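Local coordinates for Uly1 (Catenovulum maritimum, PDB 7DRQ), which probably cleaves ulvan, the sulfated polysaccharide of green algae, by beta-elimination, as a calcium-binding lyase of polysaccharide lyase family 24, at residues Lys3-Ile8 / Asp453-Tyr458; Gly221-Gly226 / Gln278-Leu283; Ser245-Gly250 / Lys258-Tyr263. All coordinates share one frame; numbering follows the deposited sequence.

Interaction 1 (Lys3-Ile8 / Asp453-Tyr458); sequences KLEHEI and DGKLYY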
loop_
_atom_site.group_PDB
_atom_site.type_symbol
_atom_site.label_atom_id
_atom_site.label_comp_id
_atom_site.label_asym_id
_atom_site.label_seq_id
_atom_site.Cartn_x
_atom_site.Cartn_y
_atom_site.Cartn_z
ATOM N N LYS A 3 12.166 18.970 -12.684
ATOM C CA LYS A 3 12.637 20.031 -11.800
ATOM C C LYS A 3 12.036 19.875 -10.411
ATOM O O LYS A 3 10.823 19.691 -10.274
ATOM C CB LYS A 3 12.267 21.407 -12.377
ATOM C CG LYS A 3 12.937 22.598 -11.715
ATOM C CD LYS A 3 12.437 23.908 -12.335
ATOM C CE LYS A 3 11.412 24.604 -11.444
ATOM N NZ LYS A 3 10.365 25.334 -12.231
ATOM N N LEU A 4 12.888 19.959 -9.388
ATOM C CA LEU A 4 12.405 20.067 -8.016
ATOM C C LEU A 4 11.771 21.439 -7.817
ATOM O O LEU A 4 12.430 22.467 -8.024
ATOM C CB LEU A 4 13.558 19.856 -7.033
ATOM C CG LEU A 4 13.244 20.005 -5.535
ATOM C CD1 LEU A 4 12.147 19.017 -5.089
ATOM C CD2 LEU A 4 14.493 19.805 -4.695
ATOM N N GLU A 5 10.502 21.465 -7.408
ATOM C CA GLU A 5 9.772 22.718 -7.225
ATOM C C GLU A 5 9.627 23.137 -5.769
ATOM O O GLU A 5 9.675 24.334 -5.472
ATOM C CB GLU A 5 8.377 22.624 -7.842
ATOM C CG GLU A 5 8.394 22.425 -9.345
ATOM C CD GLU A 5 7.030 22.602 -9.966
ATOM O OE1 GLU A 5 6.019 22.343 -9.276
ATOM O OE2 GLU A 5 6.973 22.998 -11.148
ATOM N N HIS A 6 9.423 22.188 -4.856
ATOM C CA HIS A 6 9.171 22.510 -3.458
ATOM C C HIS A 6 9.777 21.441 -2.563
ATOM O O HIS A 6 9.793 20.259 -2.916
ATOM C CB HIS A 6 7.669 22.636 -3.176
ATOM C CG HIS A 6 6.996 23.709 -3.976
ATOM N ND1 HIS A 6 6.252 23.445 -5.105
ATOM C CD2 HIS A 6 6.970 25.054 -3.815
ATOM C CE1 HIS A 6 5.793 24.581 -5.605
ATOM N NE2 HIS A 6 6.219 25.573 -4.842
ATOM N N GLU A 7 10.265 21.863 -1.398
ATOM C CA GLU A 7 10.771 20.945 -0.382
ATOM C C GLU A 7 10.271 21.440 0.967
ATOM O O GLU A 7 10.571 22.572 1.357
ATOM C CB GLU A 7 12.296 20.873 -0.421
ATOM C CG GLU A 7 12.878 19.914 0.580
ATOM C CD GLU A 7 14.218 19.383 0.140
ATOM O OE1 GLU A 7 14.562 18.270 0.570
ATOM O OE2 GLU A 7 14.927 20.086 -0.630
ATOM N N ILE A 8 9.498 20.607 1.664
ATOM C CA ILE A 8 8.697 21.018 2.811
ATOM C C ILE A 8 8.954 20.054 3.957
ATOM O O ILE A 8 8.776 18.844 3.803
ATOM C CB ILE A 8 7.193 21.034 2.466
ATOM C CG1 ILE A 8 6.925 21.939 1.268
ATOM C CG2 ILE A 8 6.358 21.457 3.667
ATOM C CD1 ILE A 8 6.352 21.188 0.085
ATOM N N ASP A 453 -1.237 14.622 -11.431
ATOM C CA ASP A 453 -1.280 15.764 -12.346
ATOM C C ASP A 453 0.112 16.132 -12.855
ATOM O O ASP A 453 0.532 17.288 -12.807
ATOM C CB ASP A 453 -1.948 16.962 -11.674
ATOM C CG ASP A 453 -2.578 17.917 -12.674
ATOM O OD1 ASP A 453 -2.564 17.604 -13.885
ATOM O OD2 ASP A 453 -3.090 18.979 -12.246
ATOM N N GLY A 454 0.836 15.128 -13.338
ATOM C CA GLY A 454 2.142 15.372 -13.917
ATOM C C GLY A 454 3.243 15.724 -12.944
ATOM O O GLY A 454 4.324 16.125 -13.383
ATOM N N LYS A 455 3.016 15.588 -11.639
ATOM C CA LYS A 455 4.051 15.875 -10.652
ATOM C C LYS A 455 4.260 14.680 -9.734
ATOM O O LYS A 455 3.343 13.886 -9.489
ATOM C CB LYS A 455 3.712 17.119 -9.821
ATOM C CG LYS A 455 3.546 18.385 -10.686
ATOM C CD LYS A 455 3.443 19.635 -9.844
ATOM C CE LYS A 455 3.321 20.869 -10.728
ATOM N NZ LYS A 455 3.402 22.111 -9.915
ATOM N N LEU A 456 5.490 14.575 -9.237
ATOM C CA LEU A 456 5.913 13.548 -8.292
ATOM C C LEU A 456 5.903 14.154 -6.891
ATOM O O LEU A 456 6.578 15.159 -6.641
ATOM C CB LEU A 456 7.310 13.026 -8.652
ATOM C CG LEU A 456 8.217 12.440 -7.552
ATOM C CD1 LEU A 456 7.579 11.210 -6.942
ATOM C CD2 LEU A 456 9.624 12.093 -8.077
ATOM N N TYR A 457 5.103 13.575 -6.006
ATOM C CA TYR A 457 5.048 13.947 -4.598
ATOM C C TYR A 457 5.814 12.876 -3.846
ATOM O O TYR A 457 5.365 11.728 -3.761
ATOM C CB TYR A 457 3.594 14.061 -4.122
ATOM C CG TYR A 457 2.878 15.209 -4.797
ATOM C CD1 TYR A 457 2.412 15.093 -6.107
ATOM C CD2 TYR A 457 2.711 16.433 -4.144
ATOM C CE1 TYR A 457 1.781 16.151 -6.740
ATOM C CE2 TYR A 457 2.089 17.509 -4.778
ATOM C CZ TYR A 457 1.624 17.357 -6.073
ATOM O OH TYR A 457 1.000 18.414 -6.705
ATOM N N TYR A 458 7.000 13.231 -3.354
ATOM C CA TYR A 458 7.906 12.269 -2.728
ATOM C C TYR A 458 7.895 12.530 -1.232
ATOM O O TYR A 458 8.341 13.586 -0.780
ATOM C CB TYR A 458 9.318 12.402 -3.305
ATOM C CG TYR A 458 10.115 11.122 -3.343
ATOM C CD1 TYR A 458 9.631 9.948 -2.779
ATOM C CD2 TYR A 458 11.379 11.097 -3.944
ATOM C CE1 TYR A 458 10.370 8.779 -2.834
ATOM C CE2 TYR A 458 12.121 9.942 -3.998
ATOM C CZ TYR A 458 11.627 8.790 -3.440
ATOM O OH TYR A 458 12.395 7.650 -3.515
#
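Glu5 and Lys455 meet in a single salt bridge, in which NZ of Lys455 donates to OE1 of Glu5 over 2.7 Å. The ammonium group approaches the syn lone pair of that oxygen, on the side of its partner OE2, which lies 3.9 Å from the same NZ; the grip is therefore one-sided rather than forked. Behind the charged end, CE of Lys455 also stays close, 3.4 Å from Glu5 OE1. The two side chains cross at about a right angle, both extended beyond CG, and each sets out with CG beside its own backbone N (chi1 -64° in Glu5, -59° in Lys455). This reach is needed because the CA atoms of the pair are 9.6 Å apart, with strand 469-478 running between the two segments. That middle strand helps to place both ends: Asn478 donates its ND2 to Glu5 OE2, so the two carboxylate oxygens have different partners, and the side chain of Lys455 packs on the same Asn478. Further out, the backbone departs from regular pairing at Glu5 and His6, which both face Ile476 in a classic beta bulge; their CB atoms both point toward the 453-458 segment. Next along the strand from Lys455, Leu456 packs on Ile477, on Val449 and Ile451 of strand 444-452, and on Ile412. Both partners are only partly exposed, and the bridge lies at the protein surface, away from the calcium sites. Strand 3-15 here forms the edge of an antiparallel sheet whose other three strands come from the C-terminal end of the chain, the "velcro" closure by which a beta-propeller completes its last blade with an N-terminal strand.

Interaction 2 (Gly221-Gly226 / Gln278-Leu283); sequences GSSHDG and QRRFNL. With CA (calcium ion), chain E.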
loop_
_atom_site.group_PDB
_atom_site.type_symbol
_atom_site.label_atom_id
_atom_site.label_comp_id
_atom_site.label_asym_id
_atom_site.label_seq_id
_atom_site.Cartn_x
_atom_site.Cartn_y
_atom_site.Cartn_z
ATOM N N GLY A 221 -8.006 -12.517 4.964
ATOM C CA GLY A 221 -7.657 -13.905 5.209
ATOM C C GLY A 221 -6.237 -14.071 5.707
ATOM O O GLY A 221 -5.757 -13.279 6.524
ATOM N N SER A 222 -5.552 -15.093 5.215
ATOM C CA SER A 222 -4.224 -15.454 5.689
ATOM C C SER A 222 -3.315 -15.705 4.498
ATOM O O SER A 222 -3.754 -15.714 3.346
ATOM C CB SER A 222 -4.287 -16.706 6.565
ATOM O OG SER A 222 -4.505 -17.839 5.743
ATOM N N SER A 223 -2.037 -15.968 4.793
ATOM C CA SER A 223 -1.092 -16.354 3.752
ATOM C C SER A 223 -1.365 -17.739 3.173
ATOM O O SER A 223 -0.741 -18.096 2.167
ATOM C CB SER A 223 0.335 -16.297 4.303
ATOM O OG SER A 223 0.524 -17.327 5.257
ATOM N N HIS A 224 -2.263 -18.530 3.768
ATOM C CA HIS A 224 -2.663 -19.811 3.185
ATOM C C HIS A 224 -4.021 -19.762 2.498
ATOM O O HIS A 224 -4.347 -20.682 1.743
ATOM C CB HIS A 224 -2.685 -20.905 4.256
ATOM C CG HIS A 224 -1.338 -21.199 4.823
ATOM N ND1 HIS A 224 -0.537 -22.215 4.349
ATOM C CD2 HIS A 224 -0.644 -20.605 5.820
ATOM C CE1 HIS A 224 0.599 -22.227 5.028
ATOM N NE2 HIS A 224 0.551 -21.269 5.932
ATOM N N ASP A 225 -4.802 -18.705 2.727
ATOM C CA ASP A 225 -6.170 -18.620 2.211
ATOM C C ASP A 225 -6.520 -17.130 2.251
ATOM O O ASP A 225 -6.991 -16.626 3.272
ATOM C CB ASP A 225 -7.133 -19.447 3.046
ATOM C CG ASP A 225 -8.517 -19.577 2.423
ATOM O OD1 ASP A 225 -8.673 -19.360 1.204
ATOM O OD2 ASP A 225 -9.467 -19.910 3.168
ATOM N N GLY A 226 -6.248 -16.437 1.154
ATOM C CA GLY A 226 -6.368 -14.988 1.134
ATOM C C GLY A 226 -6.995 -14.487 -0.151
ATOM O O GLY A 226 -6.822 -15.069 -1.221
ATOM N N GLN A 278 0.926 -11.728 -7.599
ATOM C CA GLN A 278 1.525 -13.053 -7.583
ATOM C C GLN A 278 0.778 -13.913 -6.570
ATOM O O GLN A 278 0.025 -13.415 -5.735
ATOM C CB GLN A 278 3.033 -12.973 -7.261
ATOM C CG GLN A 278 3.738 -11.998 -8.209
ATOM C CD GLN A 278 5.256 -12.036 -8.118
ATOM O OE1 GLN A 278 5.858 -11.422 -7.231
ATOM N NE2 GLN A 278 5.883 -12.751 -9.045
ATOM N N ARG A 279 0.982 -15.219 -6.654
ATOM C CA ARG A 279 0.188 -16.178 -5.899
ATOM C C ARG A 279 1.089 -16.906 -4.907
ATOM O O ARG A 279 2.246 -17.196 -5.212
ATOM C CB ARG A 279 -0.487 -17.178 -6.854
ATOM C CG ARG A 279 -0.948 -18.475 -6.183
ATOM C CD ARG A 279 -1.596 -19.444 -7.186
ATOM N NE ARG A 279 -0.636 -19.918 -8.179
ATOM C CZ ARG A 279 -0.979 -20.471 -9.346
ATOM N NH1 ARG A 279 -2.260 -20.634 -9.638
ATOM N NH2 ARG A 279 -0.041 -20.903 -10.188
ATOM N N ARG A 280 0.585 -17.177 -3.703
ATOM C CA ARG A 280 1.273 -18.082 -2.796
ATOM C C ARG A 280 0.403 -19.316 -2.647
ATOM O O ARG A 280 -0.717 -19.229 -2.134
ATOM C CB ARG A 280 1.562 -17.467 -1.422
ATOM C CG ARG A 280 2.394 -18.421 -0.541
ATOM C CD ARG A 280 2.761 -17.819 0.823
ATOM N NE ARG A 280 3.569 -16.606 0.710
ATOM C CZ ARG A 280 4.057 -15.930 1.747
ATOM N NH1 ARG A 280 3.856 -16.368 2.982
ATOM N NH2 ARG A 280 4.762 -14.818 1.550
ATOM N N PHE A 281 0.889 -20.446 -3.057
ATOM C CA PHE A 281 0.135 -21.671 -2.980
ATOM C C PHE A 281 0.468 -22.514 -1.747
ATOM O O PHE A 281 -0.282 -23.326 -1.393
ATOM C CB PHE A 281 0.454 -22.573 -4.191
ATOM C CG PHE A 281 -0.657 -22.780 -5.158
ATOM C CD1 PHE A 281 -1.911 -23.050 -4.758
ATOM C CD2 PHE A 281 -0.405 -22.777 -6.516
ATOM C CE1 PHE A 281 -2.914 -23.244 -5.656
ATOM C CE2 PHE A 281 -1.408 -23.003 -7.431
ATOM C CZ PHE A 281 -2.681 -23.240 -6.984
ATOM N N ASN A 282 1.637 -22.323 -1.183
ATOM C CA ASN A 282 2.076 -23.121 -0.044
ATOM C C ASN A 282 2.067 -24.605 -0.362
ATOM O O ASN A 282 1.816 -25.435 0.514
ATOM C CB ASN A 282 1.233 -22.843 1.194
ATOM C CG ASN A 282 1.186 -21.366 1.535
ATOM O OD1 ASN A 282 2.160 -20.803 2.049
ATOM N ND2 ASN A 282 0.053 -20.737 1.247
ATOM N N LEU A 283 2.315 -24.945 -1.602
ATOM C CA LEU A 283 2.616 -26.332 -1.924
ATOM C C LEU A 283 4.050 -26.657 -1.531
ATOM O O LEU A 283 4.932 -25.798 -1.617
ATOM C CB LEU A 283 2.455 -26.579 -3.412
ATOM C CG LEU A 283 1.062 -26.455 -3.998
ATOM C CD1 LEU A 283 1.181 -26.182 -5.490
ATOM C CD2 LEU A 283 0.299 -27.747 -3.733
HETATM CA CA CA E . 5.820 -23.655 -1.835
HETATM O O HOH W 1 2.485 -18.909 3.953
HETATM O O HOH W 2 -2.321 -22.155 0.465
HETATM O O HOH W 3 4.821 -21.444 -1.178
HETATM O O HOH W 4 4.036 -23.239 -3.496
HETATM O O HOH W 5 7.740 -25.014 -0.862
HETATM O O HOH W 6 5.359 -23.709 0.428
#
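Ser223, which meets Arg280 and Asn282, is the middle residue of an ST turn in which Ser222 OG accepts from the backbone N of His224. The CB of Ser223 rests 3.8 Å from Arg280 NH1, while its OG, 2.8 Å from water 1, shares that water with two further partners: NH1 donates to it in the guanidinium plane, and it donates to Asn282 OD1 (2.7 Å). Arg280 NE is bonded to Gln290 OE1, which steadies the guanidinium. Ser223 O receives the one direct hydrogen bond, from Asn282 ND2 at 2.9 Å, nearly in the amide plane but tilted from the carbonyl plane. Thus the hairpin loop between strands 214-220 and 225-234 of one propeller blade is fastened to the loop leaving strand 272-280 of the next, the loop whose Leu283 O binds calcium together with Asp285, Phe287 O and four waters. At His224 (chi1 -65°) the side chain crosses that of Asn282 at about a right angle, but ring and amide planes are only 28° apart, His224 ND1 lying 3.4 Å from Asn282 CG. Water 2 accepts from Asn282 ND2 and lies 2.8 Å from His224 O, linking the two. Replacing Asn282 by an alanine removes the amide, which would probably leave Ser223 O without this donor, waters 1 and 2 less firmly placed and the His224 ring freer to turn. Asp225 turns away from the 278-283 segment, and its OD1 accepts from Gly250 N.

Interaction 3 (Ser245-Gly250 / Lys258-Tyr263); sequences SFNVLG and KNWSIY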
loop_
_atom_site.group_PDB
_atom_site.type_symbol
_atom_site.label_atom_id
_atom_site.label_comp_id
_atom_site.label_asym_id
_atom_site.label_seq_id
_atom_site.Cartn_x
_atom_site.Cartn_y
_atom_site.Cartn_z
ATOM N N SER A 245 -15.428 -9.553 -3.603
ATOM C CA SER A 245 -14.230 -10.372 -3.738
ATOM C C SER A 245 -13.708 -10.363 -5.168
ATOM O O SER A 245 -14.435 -10.712 -6.108
ATOM C CB SER A 245 -14.538 -11.815 -3.330
ATOM O OG SER A 245 -14.972 -11.857 -1.995
ATOM N N PHE A 246 -12.438 -9.994 -5.338
ATOM C CA PHE A 246 -11.800 -10.224 -6.628
ATOM C C PHE A 246 -11.562 -11.713 -6.860
ATOM O O PHE A 246 -11.762 -12.215 -7.975
ATOM C CB PHE A 246 -10.467 -9.478 -6.739
ATOM C CG PHE A 246 -9.669 -9.930 -7.927
ATOM C CD1 PHE A 246 -10.005 -9.492 -9.193
ATOM C CD2 PHE A 246 -8.664 -10.875 -7.793
ATOM C CE1 PHE A 246 -9.326 -9.948 -10.304
ATOM C CE2 PHE A 246 -7.977 -11.340 -8.908
ATOM C CZ PHE A 246 -8.312 -10.872 -10.161
ATOM N N ASN A 247 -11.104 -12.421 -5.831
ATOM C CA ASN A 247 -10.908 -13.862 -5.866
ATOM C C ASN A 247 -11.547 -14.469 -4.624
ATOM O O ASN A 247 -11.815 -13.784 -3.632
ATOM C CB ASN A 247 -9.407 -14.238 -5.979
ATOM C CG ASN A 247 -8.600 -13.870 -4.737
ATOM O OD1 ASN A 247 -8.524 -12.704 -4.350
ATOM N ND2 ASN A 247 -7.992 -14.869 -4.115
ATOM N N VAL A 248 -11.821 -15.774 -4.689
ATOM C CA VAL A 248 -12.539 -16.433 -3.606
ATOM C C VAL A 248 -11.603 -16.728 -2.439
ATOM O O VAL A 248 -10.375 -16.765 -2.566
ATOM C CB VAL A 248 -13.209 -17.726 -4.099
ATOM C CG1 VAL A 248 -14.080 -17.457 -5.323
ATOM C CG2 VAL A 248 -12.135 -18.782 -4.411
ATOM N N LEU A 249 -12.205 -16.961 -1.280
ATOM C CA LEU A 249 -11.546 -17.730 -0.239
ATOM C C LEU A 249 -11.963 -19.187 -0.376
ATOM O O LEU A 249 -12.992 -19.508 -0.984
ATOM C CB LEU A 249 -11.893 -17.206 1.154
ATOM C CG LEU A 249 -11.375 -15.810 1.518
ATOM C CD1 LEU A 249 -12.043 -15.300 2.773
ATOM C CD2 LEU A 249 -9.851 -15.813 1.680
ATOM N N GLY A 250 -11.135 -20.072 0.167
ATOM C CA GLY A 250 -11.417 -21.501 0.070
ATOM C C GLY A 250 -11.423 -22.015 -1.353
ATOM O O GLY A 250 -12.267 -22.846 -1.710
ATOM N N LYS A 258 -6.143 -26.336 -4.561
ATOM C CA LYS A 258 -5.770 -26.025 -3.189
ATOM C C LYS A 258 -6.136 -24.571 -2.936
ATOM O O LYS A 258 -6.259 -23.781 -3.874
ATOM C CB LYS A 258 -4.264 -26.253 -2.965
ATOM C CG LYS A 258 -3.739 -26.047 -1.551
ATOM C CD LYS A 258 -2.230 -26.020 -1.580
ATOM C CE LYS A 258 -1.596 -25.939 -0.187
ATOM N NZ LYS A 258 -2.125 -24.848 0.651
ATOM N N ASN A 259 -6.311 -24.227 -1.663
ATOM C CA ASN A 259 -6.411 -22.822 -1.291
ATOM C C ASN A 259 -5.142 -22.077 -1.701
ATOM O O ASN A 259 -4.068 -22.661 -1.815
ATOM C CB ASN A 259 -6.612 -22.682 0.218
ATOM C CG ASN A 259 -7.972 -23.176 0.686
ATOM O OD1 ASN A 259 -8.880 -23.433 -0.114
ATOM N ND2 ASN A 259 -8.109 -23.320 1.997
ATOM N N TRP A 260 -5.268 -20.763 -1.912
ATOM C CA TRP A 260 -4.096 -19.939 -2.199
ATOM C C TRP A 260 -4.325 -18.551 -1.623
ATOM O O TRP A 260 -5.414 -18.231 -1.148
ATOM C CB TRP A 260 -3.797 -19.871 -3.705
ATOM C CG TRP A 260 -4.944 -19.427 -4.597
ATOM C CD1 TRP A 260 -6.050 -20.157 -4.951
ATOM C CD2 TRP A 260 -5.082 -18.156 -5.253
ATOM N NE1 TRP A 260 -6.861 -19.419 -5.786
ATOM C CE2 TRP A 260 -6.292 -18.187 -5.981
ATOM C CE3 TRP A 260 -4.303 -16.997 -5.293
ATOM C CZ2 TRP A 260 -6.731 -17.105 -6.749
ATOM C CZ3 TRP A 260 -4.751 -15.919 -6.050
ATOM C CH2 TRP A 260 -5.951 -15.979 -6.759
ATOM N N SER A 261 -3.267 -17.737 -1.634
ATOM C CA SER A 261 -3.312 -16.360 -1.156
ATOM C C SER A 261 -2.717 -15.446 -2.221
ATOM O O SER A 261 -1.935 -15.875 -3.073
ATOM C CB SER A 261 -2.552 -16.202 0.167
ATOM O OG SER A 261 -2.879 -14.960 0.777
ATOM N N ILE A 262 -3.079 -14.172 -2.162
ATOM C CA ILE A 262 -2.871 -13.257 -3.278
ATOM C C ILE A 262 -2.007 -12.092 -2.811
ATOM O O ILE A 262 -2.272 -11.490 -1.764
ATOM C CB ILE A 262 -4.220 -12.785 -3.859
ATOM C CG1 ILE A 262 -4.021 -11.768 -4.990
ATOM C CG2 ILE A 262 -5.145 -12.241 -2.747
ATOM C CD1 ILE A 262 -5.285 -11.580 -5.826
ATOM N N TYR A 263 -0.949 -11.807 -3.573
ATOM C CA TYR A 263 0.072 -10.821 -3.217
ATOM C C TYR A 263 0.149 -9.828 -4.369
ATOM O O TYR A 263 0.817 -10.089 -5.373
ATOM C CB TYR A 263 1.425 -11.497 -2.954
ATOM C CG TYR A 263 1.430 -12.260 -1.656
ATOM C CD1 TYR A 263 0.818 -13.504 -1.560
ATOM C CD2 TYR A 263 2.020 -11.728 -0.516
ATOM C CE1 TYR A 263 0.800 -14.196 -0.363
ATOM C CE2 TYR A 263 2.008 -12.415 0.683
ATOM C CZ TYR A 263 1.394 -13.645 0.750
ATOM O OH TYR A 263 1.372 -14.330 1.935
HETATM O O HOH W 7 -7.806 -17.617 -2.795
#
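Asn247 points its ND2 onto one face of the Trp260 indole, joining the two ends of the connection by which one beta-propeller blade passes from its last strand, 239-245, to the first strand of the next, 261-269. The side chains come from opposite directions, and the amide and ring planes are 37° apart. ND2 stands above the six-membered ring, offset toward the rim, with CH2 of Trp260 its nearest atom at 3.5 Å. With chi1 at 67°, Asn247 holds its CG between the backbone N and carbonyl carbon, and its CB comes to 3.9 Å from Trp260 CH2, beyond the rim of the ring. The buried amide is also held by strand 225-234: ND2 donates to Gly226 O and OD1 accepts from Val228 N, so its rotation is fixed, while Trp260 NE1 is bonded to Val320 O. Ile262 slides past Asn247 in the opposite direction and brings CD1 to 3.7 Å from Asn247 OD1. The same methyl reaches the Phe246 ring obliquely, 4.0 Å from CD2, the two side chains crossing at about a right angle; Trp307 meets Phe246 edge-to-face. At the other end of the contact, Asn259 turns its OD1 to 3.2 Å from Gly250 C, and that oxygen accepts from the backbone N of Gly252, which ties Asn259 into the intervening loop. Between these ends, water 7 sits above the same indole face as ND2 and bridges Val248 O (2.7 Å) and Trp260 O (3.0 Å).

In the fold
From the N terminus, strand 3-15 is tied only near the end of the chain, where interaction 1 joins it to strand 455-462 across strand 469-478, closing a loop of 444 residues round the propeller. Interaction 2 closes a loop of 51 residues nested inside that one, and interaction 3 a loop of 7 inside interaction 2: the 221-226 turn comes first, then 245-250 and 258-263, then 278-283. Both join the sheet of strands 201-208 to 239-245 to the sheet that begins with 261-269; their centres are about 7 Å apart, with Gln278 N bonded to Tyr263 O between neighbouring strands. Interaction 1 lies on the opposite side of the chain's centre, its centre about 38 Å from each of theirs.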